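Side-chain contacts in beta-hexosaminidase Amuc_2018 (Akkermansia muciniphila, PDB 6JEB), which hydrolyses terminal non-reducing N-acetylhexosamine residues from glycans and chitobiose as a zinc-containing family 20 glycoside hydrolase: residues 101-106 and 133-138; 143-148 and 162-167. All coordinates share one frame; numbering follows the deposited sequence.

Interaction 1 (101-106 and 133-138); sequences RHFIPA and GWRLPV
Phe103 and Arg135 meet where two loops of the TIM barrel come together, one following strand 92-97 and the other strand 123-127, beside the substrate-binding Arg101. With CG anti to the backbone N (chi1 -175°), the Phe103 ring is carried beside the arginine chain, which it crosses obliquely, CD1 of Phe103 lying 3.9 Å from Arg135 CD. The ring and guanidinium planes stand 72° apart. Phe103 CB comes over one guanidinium face, while Gly133 CA lies 3.7 Å above the other. A side chain on Gly133 would run into Arg135 NH2. Bent at chi2 (-58°), Arg135 leads its guanidinium back among backbone carbonyls: NE binds Pro99 O, NH2 Ala100 O and NH1 Gly163 O, which fixes the group's rotation. Arg101 O lies at the edge of that guanidinium, near its plane and 4.3 Å from Arg135 NH2, and is itself bonded by Arg151. The Arg101 guanidinium is held elsewhere, by salt bridges to Asp98 and the charge-relay residue Asp130 and a hydrogen bond from NE to Gln132. The Trp134 indole reaches along its own loop, its NE1 giving a bent hydrogen bond of 2.8 Å to a lone pair of Leu136 O, which lies in the ring plane.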
# COMPACT_ATOMS: atom_id res chain seq x y z
N ARG A 101 11.23 5.91 5.60
CA ARG A 101 11.74 7.23 5.25
C ARG A 101 11.42 8.27 6.31
O ARG A 101 12.27 9.09 6.66
CB ARG A 101 11.21 7.66 3.88
CG ARG A 101 12.09 7.21 2.71
CD ARG A 101 12.35 5.70 2.71
NE ARG A 101 13.13 5.33 1.53
CZ ARG A 101 12.59 5.11 0.33
NH1 ARG A 101 11.27 5.20 0.16
NH2 ARG A 101 13.37 4.81 -0.70
N HIS A 102 10.18 8.28 6.82
CA HIS A 102 9.83 9.13 7.94
C HIS A 102 8.90 8.35 8.84
O HIS A 102 7.84 7.90 8.40
CB HIS A 102 9.17 10.44 7.50
CG HIS A 102 10.14 11.50 7.09
ND1 HIS A 102 10.45 11.75 5.77
CD2 HIS A 102 10.90 12.35 7.82
CE1 HIS A 102 11.35 12.72 5.71
NE2 HIS A 102 11.64 13.10 6.94
N PHE A 103 9.31 8.18 10.10
CA PHE A 103 8.56 7.38 11.05
C PHE A 103 7.16 7.95 11.22
O PHE A 103 6.97 9.17 11.28
CB PHE A 103 9.31 7.42 12.39
CG PHE A 103 8.71 6.55 13.44
CD1 PHE A 103 8.73 5.16 13.32
CD2 PHE A 103 8.11 7.11 14.56
CE1 PHE A 103 8.18 4.36 14.29
CE2 PHE A 103 7.55 6.31 15.54
CZ PHE A 103 7.59 4.94 15.41
N ILE A 104 6.17 7.06 11.31
CA ILE A 104 4.79 7.45 11.52
C ILE A 104 4.38 6.99 12.92
O ILE A 104 4.26 5.78 13.15
CB ILE A 104 3.84 6.86 10.46
CG1 ILE A 104 4.37 7.10 9.04
CG2 ILE A 104 2.44 7.44 10.64
CD1 ILE A 104 3.63 6.27 7.97
N PRO A 105 4.16 7.90 13.86
CA PRO A 105 3.76 7.49 15.20
C PRO A 105 2.47 6.68 15.19
O PRO A 105 1.63 6.83 14.30
CB PRO A 105 3.58 8.82 15.94
CG PRO A 105 4.49 9.78 15.20
CD PRO A 105 4.39 9.35 13.75
N ALA A 106 2.34 5.82 16.20
CA ALA A 106 1.17 4.94 16.31
C ALA A 106 -0.14 5.70 16.19
O ALA A 106 -1.07 5.24 15.52
CB ALA A 106 1.21 4.19 17.64
N GLY A 133 16.32 4.37 7.06
CA GLY A 133 15.84 3.93 8.35
C GLY A 133 15.31 2.52 8.33
O GLY A 133 14.98 1.97 7.27
N TRP A 134 15.24 1.92 9.52
CA TRP A 134 14.76 0.56 9.73
C TRP A 134 13.85 0.61 10.95
O TRP A 134 14.30 1.04 12.01
CB TRP A 134 15.95 -0.38 9.98
CG TRP A 134 15.55 -1.80 10.22
CD1 TRP A 134 14.88 -2.29 11.32
CD2 TRP A 134 15.74 -2.92 9.34
NE1 TRP A 134 14.65 -3.64 11.16
CE2 TRP A 134 15.18 -4.05 9.96
CE3 TRP A 134 16.35 -3.07 8.08
CZ2 TRP A 134 15.19 -5.32 9.37
CZ3 TRP A 134 16.36 -4.33 7.49
CH2 TRP A 134 15.78 -5.44 8.14
N ARG A 135 12.59 0.18 10.80
CA ARG A 135 11.57 0.43 11.82
C ARG A 135 11.06 -0.82 12.54
O ARG A 135 10.20 -0.68 13.43
CB ARG A 135 10.38 1.20 11.22
CG ARG A 135 10.77 2.44 10.43
CD ARG A 135 11.57 3.44 11.28
NE ARG A 135 11.98 4.56 10.44
CZ ARG A 135 13.01 5.36 10.68
NH1 ARG A 135 13.74 5.20 11.79
NH2 ARG A 135 13.33 6.31 9.81
N LEU A 136 11.55 -2.02 12.19
CA LEU A 136 11.06 -3.25 12.79
C LEU A 136 12.04 -3.74 13.84
O LEU A 136 13.18 -4.06 13.49
CB LEU A 136 10.90 -4.33 11.72
CG LEU A 136 10.46 -5.68 12.28
CD1 LEU A 136 8.95 -5.73 12.52
CD2 LEU A 136 10.91 -6.83 11.38
N PRO A 137 11.64 -3.87 15.11
CA PRO A 137 12.56 -4.44 16.10
C PRO A 137 12.69 -5.95 15.90
O PRO A 137 11.72 -6.63 15.56
CB PRO A 137 11.87 -4.12 17.43
CG PRO A 137 10.40 -4.13 17.08
CD PRO A 137 10.33 -3.53 15.69
N VAL A 138 13.90 -6.46 16.08
CA VAL A 138 14.15 -7.89 15.94
C VAL A 138 14.99 -8.35 17.12
O VAL A 138 16.16 -7.95 17.24
CB VAL A 138 14.86 -8.24 14.61
CG1 VAL A 138 14.99 -9.75 14.47
CG2 VAL A 138 14.12 -7.65 13.42

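Interaction 2 (143-148 and 162-167); sequences KLKSVA and EGMYTK
The carboxylate of Glu162, the flat side-chain group of this contact, meets Lys145 across a gap of 4.2 Å between OE1 and NZ, too long for a salt bridge. NZ stands well off the carboxylate plane, and a water tilted out of that plane to the same side links the two: it accepts from Lys145 NZ at 2.8 Å and donates to Glu162 OE1 at 2.7 Å. OE1 also pairs with Arg150 NE, its direct charged partner. A second water accepts from Lys145 NZ and donates to Met164 O at 3.1 Å, so two waters grip the ammonium group.

Beneath these polar ends lies Met164, on the connection from the short strand 161-162 to helix 167-178, packed against helix 143-148. Its chain runs extended from the backbone and then turns at the sulfur (chi3 -100°), which lays the methyl against the first turn of the helix: Met164 CE is 3.5 Å from Leu144 O and 3.8 Å from Leu144 CB. Met164 SD lies alongside the lysine, 3.8 Å from Lys145 CB. The lysine bends at chi2 (65°), bringing CD over the sulfur as well and NZ within water-bridging distance of Glu162. Without the thioether, as with an alanine here, a gap would probably open beside Leu144 and the aliphatic part of Lys145 would lose its support. Leu144 itself continues inward to Trp134, Val138 and Phe235. The helix has a wider pi-type turn, in which Lys143 O accepts from both Val147 N and Ala148 N.

The contact is thus graded, apolar where the thioether meets the helix and hydrated at its exposed rim. There any attraction between Lys145 and Glu162 probably acts through water, and is likely to be weaker than the direct pairing of Glu162 with Arg150.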
# COMPACT_ATOMS: atom_id res chain seq x y z
N LYS A 143 21.40 -3.66 17.18
CA LYS A 143 21.88 -2.52 16.41
C LYS A 143 20.85 -2.03 15.40
O LYS A 143 21.03 -0.93 14.86
CB LYS A 143 23.22 -2.80 15.73
CG LYS A 143 24.37 -3.09 16.68
CD LYS A 143 25.68 -3.13 15.89
CE LYS A 143 26.84 -3.62 16.68
NZ LYS A 143 28.08 -3.45 15.87
N LEU A 144 19.80 -2.80 15.12
CA LEU A 144 18.72 -2.22 14.32
C LEU A 144 18.14 -1.01 15.03
O LEU A 144 17.84 0.01 14.39
CB LEU A 144 17.63 -3.26 14.05
CG LEU A 144 18.08 -4.51 13.28
CD1 LEU A 144 16.92 -5.48 13.16
CD2 LEU A 144 18.60 -4.12 11.90
N LYS A 145 17.99 -1.09 16.36
CA LYS A 145 17.52 0.06 17.13
C LYS A 145 18.63 1.10 17.31
O LYS A 145 18.43 2.28 17.02
CB LYS A 145 17.00 -0.39 18.50
CG LYS A 145 16.67 0.75 19.46
CD LYS A 145 15.52 1.62 18.97
CE LYS A 145 15.27 2.78 19.94
NZ LYS A 145 14.07 3.62 19.54
N SER A 146 19.81 0.68 17.76
CA SER A 146 20.81 1.67 18.16
C SER A 146 21.41 2.40 16.97
O SER A 146 21.85 3.55 17.12
CB SER A 146 21.90 1.03 19.01
OG SER A 146 22.63 0.10 18.24
N VAL A 147 21.46 1.75 15.80
CA VAL A 147 22.06 2.34 14.61
C VAL A 147 21.03 2.55 13.49
O VAL A 147 20.82 3.67 13.04
CB VAL A 147 23.24 1.49 14.10
CG1 VAL A 147 23.83 2.11 12.84
CG2 VAL A 147 24.31 1.36 15.19
N ALA A 148 20.40 1.46 13.03
CA ALA A 148 19.64 1.52 11.79
C ALA A 148 18.37 2.36 11.89
O ALA A 148 17.84 2.78 10.85
CB ALA A 148 19.31 0.10 11.30
N GLU A 162 14.61 9.78 13.87
CA GLU A 162 14.68 8.40 14.34
C GLU A 162 13.28 7.89 14.65
O GLU A 162 12.30 8.65 14.66
CB GLU A 162 15.56 8.24 15.59
CG GLU A 162 14.92 8.67 16.89
CD GLU A 162 15.69 8.18 18.12
OE1 GLU A 162 16.07 6.99 18.17
OE2 GLU A 162 15.92 8.99 19.05
N GLY A 163 13.21 6.59 14.89
CA GLY A 163 11.99 5.98 15.36
C GLY A 163 12.00 4.49 15.11
O GLY A 163 12.58 4.02 14.12
N MET A 164 11.38 3.73 16.00
CA MET A 164 11.22 2.30 15.77
C MET A 164 9.96 1.87 16.49
O MET A 164 9.73 2.29 17.63
CB MET A 164 12.44 1.53 16.30
CG MET A 164 12.33 0.02 16.11
SD MET A 164 13.80 -0.89 16.58
CE MET A 164 14.58 -1.16 14.98
N TYR A 165 9.13 1.06 15.82
CA TYR A 165 7.94 0.54 16.47
C TYR A 165 8.33 -0.47 17.54
O TYR A 165 9.37 -1.12 17.46
CB TYR A 165 7.02 -0.14 15.43
CG TYR A 165 6.52 0.88 14.44
CD1 TYR A 165 5.62 1.87 14.83
CD2 TYR A 165 6.98 0.89 13.13
CE1 TYR A 165 5.19 2.83 13.94
CE2 TYR A 165 6.56 1.84 12.23
CZ TYR A 165 5.67 2.81 12.64
OH TYR A 165 5.25 3.77 11.75
N THR A 166 7.50 -0.58 18.58
CA THR A 166 7.62 -1.72 19.47
C THR A 166 6.77 -2.87 18.93
O THR A 166 5.84 -2.66 18.14
CB THR A 166 7.14 -1.38 20.88
OG1 THR A 166 5.73 -1.16 20.86
CG2 THR A 166 7.84 -0.13 21.40
N LYS A 167 7.10 -4.08 19.37
CA LYS A 167 6.28 -5.24 19.01
C LYS A 167 4.84 -5.04 19.45
O LYS A 167 3.90 -5.37 18.71
CB LYS A 167 6.88 -6.51 19.61
CG LYS A 167 6.11 -7.79 19.28
CD LYS A 167 6.87 -9.01 19.76
CE LYS A 167 6.85 -10.12 18.74
NZ LYS A 167 7.68 -11.30 19.15
O HOH W 1 14.68 4.89 17.07
O HOH W 2 11.70 2.02 19.96

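Both interactions lie in the catalytic TIM-barrel domain, their centres about 7 Å apart. Interaction 1 is buried next to the active site, whereas interaction 2 is partly exposed and farther from the centre of the chain. In the former a guanidinium is held directly by carbonyls; in the latter, methionine packing is bordered by water-bridged charges. Segment 162-167 joins the two: Tyr165 OH is 2.6 Å from Ile104 O, a probable hydrogen bond, and the Tyr165 ring meets that of Phe103 with planes at about 40°. Leu144 and Ala148 of helix 143-148 touch Trp134, and Arg135 NH1 bonds Gly163 O, so 133-138 lies against both segments of interaction 2.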